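Long-range contacts in salt-tolerant glutaminase (Micrococcus luteus, PDB 3IH8), which probably catalyses the hydrolysis of L-glutamine to L-glutamate and ammonium: residues I41-P46 / V273-F278; A129-R134 / S183-V188; A251-P256 / A294-S299; D310-T315 / G333-G338. One frame throughout, in Å; residues are numbered along the deposited sequence.

Interaction 1: I41-P46 / V273-F278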
# COMPACT_ATOMS: atom_id res chain seq x y z
N ILE A 41 -7.71 12.81 18.97
CA ILE A 41 -7.40 11.82 17.96
C ILE A 41 -8.49 10.76 17.87
O ILE A 41 -9.15 10.44 18.86
CB ILE A 41 -6.03 11.16 18.26
CG1 ILE A 41 -5.68 10.15 17.16
CG2 ILE A 41 -6.04 10.52 19.63
CD1 ILE A 41 -4.33 9.53 17.34
N ALA A 42 -8.70 10.24 16.67
CA ALA A 42 -9.72 9.23 16.44
C ALA A 42 -9.26 8.16 15.43
O ALA A 42 -8.49 8.45 14.50
CB ALA A 42 -11.00 9.89 15.96
N LEU A 43 -9.76 6.94 15.64
CA LEU A 43 -9.44 5.79 14.80
C LEU A 43 -10.70 5.05 14.42
O LEU A 43 -11.19 4.24 15.21
CB LEU A 43 -8.55 4.82 15.57
CG LEU A 43 -7.12 5.25 15.83
CD1 LEU A 43 -6.47 4.30 16.83
CD2 LEU A 43 -6.36 5.28 14.51
N ALA A 44 -11.23 5.29 13.22
CA ALA A 44 -12.45 4.60 12.80
C ALA A 44 -12.09 3.36 12.01
O ALA A 44 -11.33 3.44 11.06
CB ALA A 44 -13.34 5.52 11.96
N THR A 45 -12.65 2.22 12.39
CA THR A 45 -12.38 0.94 11.72
C THR A 45 -13.37 0.68 10.58
O THR A 45 -14.39 1.36 10.47
CB THR A 45 -12.49 -0.23 12.72
OG1 THR A 45 -13.85 -0.36 13.16
CG2 THR A 45 -11.59 0.03 13.94
N PRO A 46 -13.08 -0.31 9.72
CA PRO A 46 -13.93 -0.67 8.58
C PRO A 46 -15.32 -1.14 9.03
O PRO A 46 -16.35 -0.73 8.48
CB PRO A 46 -13.17 -1.81 7.91
CG PRO A 46 -11.74 -1.54 8.29
CD PRO A 46 -11.85 -1.13 9.72
N VAL A 273 -7.75 1.30 8.75
CA VAL A 273 -8.33 2.35 9.57
C VAL A 273 -8.42 3.75 8.98
O VAL A 273 -7.71 4.10 8.03
CB VAL A 273 -7.56 2.44 10.91
CG1 VAL A 273 -6.11 2.87 10.66
CG2 VAL A 273 -8.24 3.40 11.86
N GLY A 274 -9.32 4.53 9.56
CA GLY A 274 -9.53 5.91 9.18
C GLY A 274 -8.98 6.68 10.37
O GLY A 274 -9.34 6.37 11.51
N ILE A 275 -8.13 7.65 10.11
CA ILE A 275 -7.50 8.44 11.16
C ILE A 275 -7.83 9.93 11.13
O ILE A 275 -7.79 10.57 10.08
CB ILE A 275 -5.96 8.32 11.09
CG1 ILE A 275 -5.54 6.87 11.35
CG2 ILE A 275 -5.30 9.28 12.09
CD1 ILE A 275 -4.04 6.66 11.17
N GLY A 276 -8.15 10.46 12.30
CA GLY A 276 -8.43 11.88 12.45
C GLY A 276 -7.58 12.34 13.62
O GLY A 276 -7.49 11.65 14.65
N VAL A 277 -6.92 13.48 13.48
CA VAL A 277 -6.08 14.01 14.55
C VAL A 277 -6.24 15.51 14.56
O VAL A 277 -6.42 16.12 13.51
CB VAL A 277 -4.56 13.71 14.35
CG1 VAL A 277 -3.80 14.13 15.60
CG2 VAL A 277 -4.33 12.24 14.04
N PHE A 278 -6.17 16.11 15.74
CA PHE A 278 -6.28 17.55 15.84
C PHE A 278 -5.31 18.11 16.86
O PHE A 278 -5.22 17.61 17.99
CB PHE A 278 -7.70 17.97 16.22
CG PHE A 278 -7.85 19.44 16.51
CD1 PHE A 278 -7.39 20.39 15.60
CD2 PHE A 278 -8.48 19.88 17.67
CE1 PHE A 278 -7.55 21.76 15.85
CE2 PHE A 278 -8.65 21.25 17.93
CZ PHE A 278 -8.18 22.19 17.02

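Interaction 2: A129-R134 / S183-V188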
# COMPACT_ATOMS: atom_id res chain seq x y z
N ALA A 129 -21.91 24.43 -14.19
CA ALA A 129 -22.29 24.52 -12.79
C ALA A 129 -22.07 25.95 -12.27
O ALA A 129 -21.20 26.66 -12.75
CB ALA A 129 -21.47 23.54 -11.99
N SER A 130 -22.89 26.34 -11.31
CA SER A 130 -22.79 27.67 -10.71
C SER A 130 -21.88 27.59 -9.49
O SER A 130 -21.57 26.50 -9.01
CB SER A 130 -24.17 28.19 -10.28
OG SER A 130 -24.70 27.45 -9.20
N ARG A 131 -21.47 28.75 -8.99
CA ARG A 131 -20.61 28.83 -7.82
C ARG A 131 -21.26 28.09 -6.65
O ARG A 131 -20.63 27.25 -6.00
CB ARG A 131 -20.38 30.30 -7.43
CG ARG A 131 -19.56 30.48 -6.16
CD ARG A 131 -19.53 31.92 -5.68
NE ARG A 131 -18.96 32.83 -6.66
CZ ARG A 131 -18.51 34.05 -6.38
NH1 ARG A 131 -18.56 34.51 -5.14
NH2 ARG A 131 -18.00 34.81 -7.34
N LYS A 132 -22.52 28.40 -6.39
CA LYS A 132 -23.28 27.80 -5.30
C LYS A 132 -23.39 26.28 -5.41
O LYS A 132 -23.38 25.57 -4.40
CB LYS A 132 -24.68 28.44 -5.26
CG LYS A 132 -25.53 28.09 -4.06
CD LYS A 132 -26.49 26.97 -4.38
CE LYS A 132 -27.67 26.97 -3.42
NZ LYS A 132 -27.23 27.03 -2.00
N GLU A 133 -23.47 25.77 -6.64
CA GLU A 133 -23.55 24.33 -6.84
C GLU A 133 -22.24 23.64 -6.47
O GLU A 133 -22.24 22.62 -5.79
CB GLU A 133 -23.89 24.00 -8.30
CG GLU A 133 -25.22 24.52 -8.78
CD GLU A 133 -25.48 24.17 -10.23
OE1 GLU A 133 -26.10 23.12 -10.50
OE2 GLU A 133 -25.05 24.95 -11.10
N ARG A 134 -21.12 24.21 -6.91
CA ARG A 134 -19.82 23.62 -6.62
C ARG A 134 -19.50 23.66 -5.14
O ARG A 134 -18.91 22.72 -4.61
CB ARG A 134 -18.71 24.29 -7.45
CG ARG A 134 -18.65 23.76 -8.89
CD ARG A 134 -17.78 24.60 -9.82
NE ARG A 134 -18.03 24.23 -11.22
CZ ARG A 134 -17.92 25.07 -12.25
NH1 ARG A 134 -17.55 26.33 -12.07
NH2 ARG A 134 -18.19 24.64 -13.47
N SER A 183 -13.92 32.80 -13.37
CA SER A 183 -13.02 33.83 -12.87
C SER A 183 -12.13 33.36 -11.70
O SER A 183 -12.50 32.46 -10.94
CB SER A 183 -13.81 35.08 -12.46
OG SER A 183 -14.52 34.87 -11.25
N ALA A 184 -10.97 33.99 -11.57
CA ALA A 184 -10.04 33.67 -10.49
C ALA A 184 -10.72 33.87 -9.14
O ALA A 184 -10.61 33.03 -8.25
CB ALA A 184 -8.79 34.56 -10.59
N GLU A 185 -11.40 35.00 -9.00
CA GLU A 185 -12.10 35.32 -7.76
C GLU A 185 -13.13 34.25 -7.42
O GLU A 185 -13.20 33.78 -6.28
CB GLU A 185 -12.79 36.69 -7.86
CG GLU A 185 -13.50 37.14 -6.58
CD GLU A 185 -14.85 36.47 -6.34
OE1 GLU A 185 -15.40 36.59 -5.22
OE2 GLU A 185 -15.38 35.83 -7.27
N GLU A 186 -13.91 33.84 -8.42
CA GLU A 186 -14.94 32.83 -8.19
C GLU A 186 -14.38 31.48 -7.74
O GLU A 186 -14.88 30.87 -6.80
CB GLU A 186 -15.80 32.63 -9.44
CG GLU A 186 -16.87 31.55 -9.25
CD GLU A 186 -17.77 31.36 -10.47
OE1 GLU A 186 -18.36 32.35 -10.93
OE2 GLU A 186 -17.89 30.21 -10.95
N ILE A 187 -13.34 31.00 -8.41
CA ILE A 187 -12.79 29.72 -8.04
C ILE A 187 -12.07 29.77 -6.69
O ILE A 187 -12.13 28.82 -5.92
CB ILE A 187 -11.83 29.18 -9.12
CG1 ILE A 187 -12.59 29.04 -10.45
CG2 ILE A 187 -11.26 27.83 -8.70
CD1 ILE A 187 -13.80 28.10 -10.37
N VAL A 188 -11.40 30.89 -6.40
CA VAL A 188 -10.70 31.01 -5.13
C VAL A 188 -11.69 31.09 -3.97
O VAL A 188 -11.45 30.52 -2.90
CB VAL A 188 -9.77 32.25 -5.12
CG1 VAL A 188 -9.27 32.51 -3.71
CG2 VAL A 188 -8.59 32.02 -6.05
O HOH W 1 -17.59 27.97 -9.20

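Interaction 3: A251-P256 / A294-S299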
# COMPACT_ATOMS: atom_id res chain seq x y z
N ALA A 251 7.92 5.79 3.71
CA ALA A 251 8.83 4.83 4.32
C ALA A 251 8.72 4.73 5.84
O ALA A 251 8.49 3.65 6.38
CB ALA A 251 10.28 5.16 3.92
N ASP A 252 8.86 5.86 6.52
CA ASP A 252 8.83 5.89 7.97
C ASP A 252 7.48 5.87 8.69
O ASP A 252 7.43 5.52 9.86
CB ASP A 252 9.67 7.08 8.45
CG ASP A 252 11.15 6.92 8.07
OD1 ASP A 252 11.85 7.96 8.01
OD2 ASP A 252 11.59 5.76 7.85
N VAL A 253 6.41 6.24 8.00
CA VAL A 253 5.07 6.24 8.60
C VAL A 253 4.19 5.24 7.84
O VAL A 253 3.51 4.41 8.43
CB VAL A 253 4.44 7.64 8.53
CG1 VAL A 253 3.03 7.62 9.12
CG2 VAL A 253 5.31 8.63 9.28
N GLY A 254 4.21 5.33 6.51
CA GLY A 254 3.45 4.39 5.71
C GLY A 254 1.94 4.53 5.76
O GLY A 254 1.22 3.62 5.34
N ILE A 255 1.48 5.67 6.26
CA ILE A 255 0.05 5.96 6.34
C ILE A 255 -0.28 7.14 5.44
O ILE A 255 0.21 8.25 5.66
CB ILE A 255 -0.40 6.32 7.79
CG1 ILE A 255 -0.12 5.15 8.74
CG2 ILE A 255 -1.89 6.65 7.81
CD1 ILE A 255 -0.55 5.43 10.17
N PRO A 256 -1.11 6.92 4.41
CA PRO A 256 -1.48 8.02 3.51
C PRO A 256 -2.21 9.08 4.34
O PRO A 256 -3.16 8.76 5.06
CB PRO A 256 -2.41 7.36 2.49
CG PRO A 256 -2.02 5.91 2.54
CD PRO A 256 -1.78 5.67 4.01
N ALA A 294 1.68 12.14 15.98
CA ALA A 294 0.72 11.12 16.44
C ALA A 294 0.56 10.02 15.38
O ALA A 294 0.36 8.86 15.71
CB ALA A 294 -0.64 11.76 16.76
N CYS A 295 0.62 10.40 14.10
CA CYS A 295 0.49 9.42 13.01
C CYS A 295 1.74 8.54 13.01
O CYS A 295 1.67 7.32 12.85
CB CYS A 295 0.37 10.12 11.64
SG CYS A 295 -1.27 10.87 11.29
N ARG A 296 2.89 9.16 13.23
CA ARG A 296 4.14 8.44 13.28
C ARG A 296 4.12 7.43 14.44
O ARG A 296 4.62 6.31 14.30
CB ARG A 296 5.29 9.45 13.44
CG ARG A 296 6.67 8.84 13.52
CD ARG A 296 7.76 9.91 13.64
NE ARG A 296 7.97 10.66 12.40
CZ ARG A 296 7.30 11.75 12.04
NH1 ARG A 296 6.35 12.25 12.82
NH2 ARG A 296 7.58 12.35 10.89
N ARG A 297 3.54 7.83 15.57
CA ARG A 297 3.47 6.94 16.74
C ARG A 297 2.57 5.73 16.50
O ARG A 297 2.95 4.59 16.79
CB ARG A 297 2.98 7.69 17.99
CG ARG A 297 4.04 8.58 18.60
CD ARG A 297 5.27 7.76 18.97
NE ARG A 297 4.93 6.70 19.93
CZ ARG A 297 4.46 6.93 21.15
NH1 ARG A 297 4.27 8.18 21.58
NH2 ARG A 297 4.19 5.92 21.96
N LEU A 298 1.37 5.99 15.97
CA LEU A 298 0.43 4.91 15.68
C LEU A 298 1.09 3.92 14.73
O LEU A 298 0.98 2.71 14.91
CB LEU A 298 -0.85 5.47 15.04
CG LEU A 298 -1.77 6.35 15.89
CD1 LEU A 298 -2.82 6.99 15.00
CD2 LEU A 298 -2.45 5.51 16.98
N SER A 299 1.79 4.44 13.73
CA SER A 299 2.45 3.57 12.76
C SER A 299 3.43 2.61 13.44
O SER A 299 3.34 1.40 13.27
CB SER A 299 3.19 4.40 11.72
OG SER A 299 4.02 3.56 10.93

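Interaction 4: D310-T315 / G333-G338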
# COMPACT_ATOMS: atom_id res chain seq x y z
N ASP A 310 -0.97 -7.70 5.15
CA ASP A 310 -2.23 -8.03 5.80
C ASP A 310 -3.34 -8.37 4.79
O ASP A 310 -4.26 -7.57 4.57
CB ASP A 310 -2.66 -6.86 6.69
CG ASP A 310 -3.71 -7.26 7.71
OD1 ASP A 310 -4.72 -7.87 7.31
OD2 ASP A 310 -3.52 -6.95 8.90
N SER A 311 -3.27 -9.56 4.20
CA SER A 311 -4.25 -9.98 3.20
C SER A 311 -4.94 -11.30 3.53
O SER A 311 -4.38 -12.14 4.23
CB SER A 311 -3.57 -10.13 1.83
OG SER A 311 -2.92 -8.92 1.44
N LEU A 312 -6.15 -11.46 3.02
CA LEU A 312 -6.94 -12.68 3.24
C LEU A 312 -6.17 -13.92 2.76
O LEU A 312 -6.05 -14.91 3.49
CB LEU A 312 -8.27 -12.58 2.49
CG LEU A 312 -9.30 -13.70 2.73
CD1 LEU A 312 -9.64 -13.79 4.22
CD2 LEU A 312 -10.56 -13.42 1.93
N GLY A 313 -5.67 -13.85 1.53
CA GLY A 313 -4.93 -14.97 0.98
C GLY A 313 -5.63 -16.31 1.07
O GLY A 313 -6.83 -16.42 0.80
N GLY A 314 -4.88 -17.33 1.46
CA GLY A 314 -5.43 -18.67 1.57
C GLY A 314 -6.55 -18.81 2.58
O GLY A 314 -7.29 -19.80 2.55
N THR A 315 -6.68 -17.84 3.47
CA THR A 315 -7.73 -17.89 4.48
C THR A 315 -9.10 -17.77 3.82
O THR A 315 -10.14 -17.91 4.48
CB THR A 315 -7.55 -16.76 5.52
OG1 THR A 315 -6.26 -16.87 6.12
CG2 THR A 315 -8.61 -16.87 6.62
N GLY A 333 -14.70 -14.34 3.96
CA GLY A 333 -13.99 -13.08 3.86
C GLY A 333 -14.31 -12.22 2.65
O GLY A 333 -15.32 -12.42 1.97
N VAL A 334 -13.45 -11.23 2.41
CA VAL A 334 -13.59 -10.31 1.29
C VAL A 334 -12.73 -10.87 0.16
O VAL A 334 -11.50 -10.76 0.20
CB VAL A 334 -13.11 -8.90 1.67
CG1 VAL A 334 -13.06 -8.00 0.43
CG2 VAL A 334 -14.05 -8.31 2.72
N ILE A 335 -13.39 -11.47 -0.83
CA ILE A 335 -12.68 -12.09 -1.94
C ILE A 335 -12.41 -11.22 -3.16
O ILE A 335 -13.32 -10.74 -3.83
CB ILE A 335 -13.43 -13.37 -2.44
CG1 ILE A 335 -13.65 -14.34 -1.27
CG2 ILE A 335 -12.64 -14.05 -3.55
CD1 ILE A 335 -12.37 -14.80 -0.62
N ARG A 336 -11.12 -11.03 -3.43
CA ARG A 336 -10.65 -10.28 -4.58
C ARG A 336 -9.61 -11.21 -5.18
O ARG A 336 -9.64 -12.41 -4.93
CB ARG A 336 -10.02 -8.96 -4.15
CG ARG A 336 -10.96 -8.06 -3.36
CD ARG A 336 -10.51 -6.60 -3.40
NE ARG A 336 -10.71 -6.01 -4.72
CZ ARG A 336 -10.26 -4.82 -5.09
NH1 ARG A 336 -9.59 -4.07 -4.23
NH2 ARG A 336 -10.49 -4.37 -6.32
N PHE A 337 -8.68 -10.66 -5.95
CA PHE A 337 -7.66 -11.50 -6.56
C PHE A 337 -6.99 -12.48 -5.60
O PHE A 337 -6.99 -13.69 -5.83
CB PHE A 337 -6.58 -10.65 -7.24
CG PHE A 337 -5.49 -11.47 -7.84
CD1 PHE A 337 -5.66 -12.08 -9.09
CD2 PHE A 337 -4.31 -11.71 -7.13
CE1 PHE A 337 -4.67 -12.92 -9.61
CE2 PHE A 337 -3.31 -12.54 -7.65
CZ PHE A 337 -3.50 -13.15 -8.90
N GLY A 338 -6.40 -11.94 -4.53
CA GLY A 338 -5.68 -12.76 -3.56
C GLY A 338 -6.44 -13.97 -3.04
O GLY A 338 -5.91 -15.09 -3.04

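Interaction 1: I41-P46 / V273-F278
A42 and A44 pair with G276 and G274 in an antiparallel ladder of backbone hydrogen bonds. A44 N gives its hydrogen to G274 O at 2.8 Å, and G274 N returns one to A44 O at 2.7 Å; both donors lie in the plane of the carbonyl they approach. At the next hydrogen-bonded pair, G276 N reaches A42 O at 3.0 Å and is tilted 29° from the carbonyl plane. The matching bond from A42 N to G276 O completes the ladder, although the position of that oxygen is less certain. From the non-hydrogen-bonded positions, CA-H...O contacts reach the adjoining carbonyls: L43 CA stands 3.3 Å from G274 O.

Apolar contacts gather on the face bearing I41, L43, I275 and V277. CD2 of L43 serves two partners, lying 3.6 Å from CG1 of I275 and 3.8 Å from CG2 of V273. L43 and I275 run alongside each other in the same direction, as do I41 and V277, whose CG1 and CG2 meet at 4.0 Å. V273 puts CG2 anti to its backbone N, which brings the methyl to 3.2 Å from A44 O.

The two faces receive different helices. Helices 4-17 and 289-302 pack on the bulky face, with L298 touching I41, L43 and I275, while helix 201-212 rests on the methyl groups of A42 and A44, beside which G274 and G276 add no side chain. A central antiparallel sheet enclosed between helices in this way is the core of the serine beta-lactamase-like fold, to whose clan the glutaminase domain belongs.

Interaction 2: A129-R134 / S183-V188
R131 and E185 meet because each chain folds over partway along: the arginine bends at chi3 (-60°) and the glutamate at chi2 (-78°), which brings NH2 and OE2 to 2.8 Å in a salt bridge. The side chains cross at about a right angle, with guanidinium and carboxylate planes turned 38° apart, so one N...O pair does most of the work; R131 NH1 stays 3.8 Å from E185 OE1.

E186, its chain extended beyond CG, crosses R131 at a slant. Its CG lies 3.6 Å from R131 NE, and its carboxylate continues toward R134. There a water intervenes, donating to E186 OE2 at 2.9 Å and accepting a weak bond from R134 NH1. In R134, NH2 bonds to G126 O, NH1 forms a salt bridge with D182, and A129 O sits over one face of the guanidinium.

Both partners are helix N-termini, and both are capped by serine. S130 and E133 form a capping box, E133 OE2 receiving S130 N at 2.6 Å and S130 OG accepting from E133 N, while S183 OG accepts from E186 N at 3.1 Å. E185, in the first turn of helix 184-195, probably interacts favourably with the helix dipole.

On the inner side, I187 approaches R134 NH1 through CD1, at 4.5 Å, and touches Q122; its side chain lies about 5 Å from that of Y191, an L-glutamate-binding residue further along the helix.

Interaction 3: A251-P256 / A294-S299
S299 points its hydroxyl across to the end of helix 246-252: with OG anti to the backbone N (chi1 169°), the group leaves helix 289-302 and donates to V253 O at 2.7 Å. The bond arrives well bent from the carbonyl direction, with a C=O...donor angle of 124°, and lies 19° off the carbonyl plane. OG also lies in hydrogen-bonding range of L304 O; its one proton must be shared between the two carbonyls or alternate between them.

V253 lays its two methyls against neighbouring parts of the facing helix. CG1, anti to the backbone N, rests on C295 O at 4.0 Å and on S299 CB at 4.1 Å; CG2, on the side of the backbone N, approaches R296 CA at 4.2 Å. The extended chain of I255 carries CD1 to 4.0 Å from C295 O and 4.2 Å from S299 CB, and the same methyl packs on I275 of the central sheet.

G254 between them, with positive phi, ends helix 246-252, after which I255 again faces helix 289-302 and P256 leads into strand 257-259, shortly before V261, which binds L-glutamate.

Most of the contact is therefore aliphatic carbon laid on a helix backbone whose own carbonyls, such as C295 O, are engaged within the helix. Within these buried surroundings the serine hydroxyl provides the directional element, offering V253 O a donor for which L304 O competes.

Interaction 4: D310-T315 / G333-G338
L312 and I335 meet methyl to methyl, CD2 against CD1 at 3.4 Å, tighter than usual van der Waals contact. The two side chains run at a slant to each other. L312 directs CG anti to its backbone N (chi1 -173°), which swings the branched end toward the segment 333-338, and I335 turns CD1 back toward it.

Contacts of side chain with backbone surround that pair. The same CD2 of L312 comes within 3.3 Å of V334 O and 4.0 Å of G333 CA. G333 has no side chain, which leaves this methyl room to lie over the chain at the corner where strand 326-332 gives way to strand 334-335.

These residues fasten a connecting segment to the STAS-family part of the protein. Residues 310-315 lead from helix 289-302, which packs on the glutaminase sheet, to strand 317-322 of a second, mixed sheet; I335 lies on that sheet and also touches V414 and I417 of strand 406-417.

Backbone meets backbone where G313 CA faces G338 O at 4.1 Å, in the first turn of helix 337-348. G313 has a positive phi, a conformation easily adopted by glycine, and the turn it belongs to is tied by T315 N bonding to L312 O at 3.0 Å.

Polar interactions reach outward instead. L312 N is hydrogen-bonded to D310 OD1 of the second subunit, and D310 OD1 in turn accepts from L312 N of that subunit, a reciprocal pair across the interface. R336, at the N-cap position of helix 337-348, forms salt bridges with D418 of its own chain and with D308 of the second subunit.

Overall arrangement
Interactions 1 and 3 form one continuous core: their centres are 13 Å apart, and L298 CD1 lies 3.8 Å from I41 CD1, while I255 CD1 and I275 CD1 meet at 3.8 Å. Interaction 2 belongs to the helical part, nested along the chain within the long loop that interaction 1 closes, yet its centre is 32 Å from that of interaction 1. It is the contact nearest the L-glutamate site, through I187 and its neighbour Y191. Interaction 4 lies on the other side of the chain's centre, with its centre 44 Å from that of interaction 2. Interactions 1, 3 and 4 all touch the second subunit, whereas interaction 2 does not.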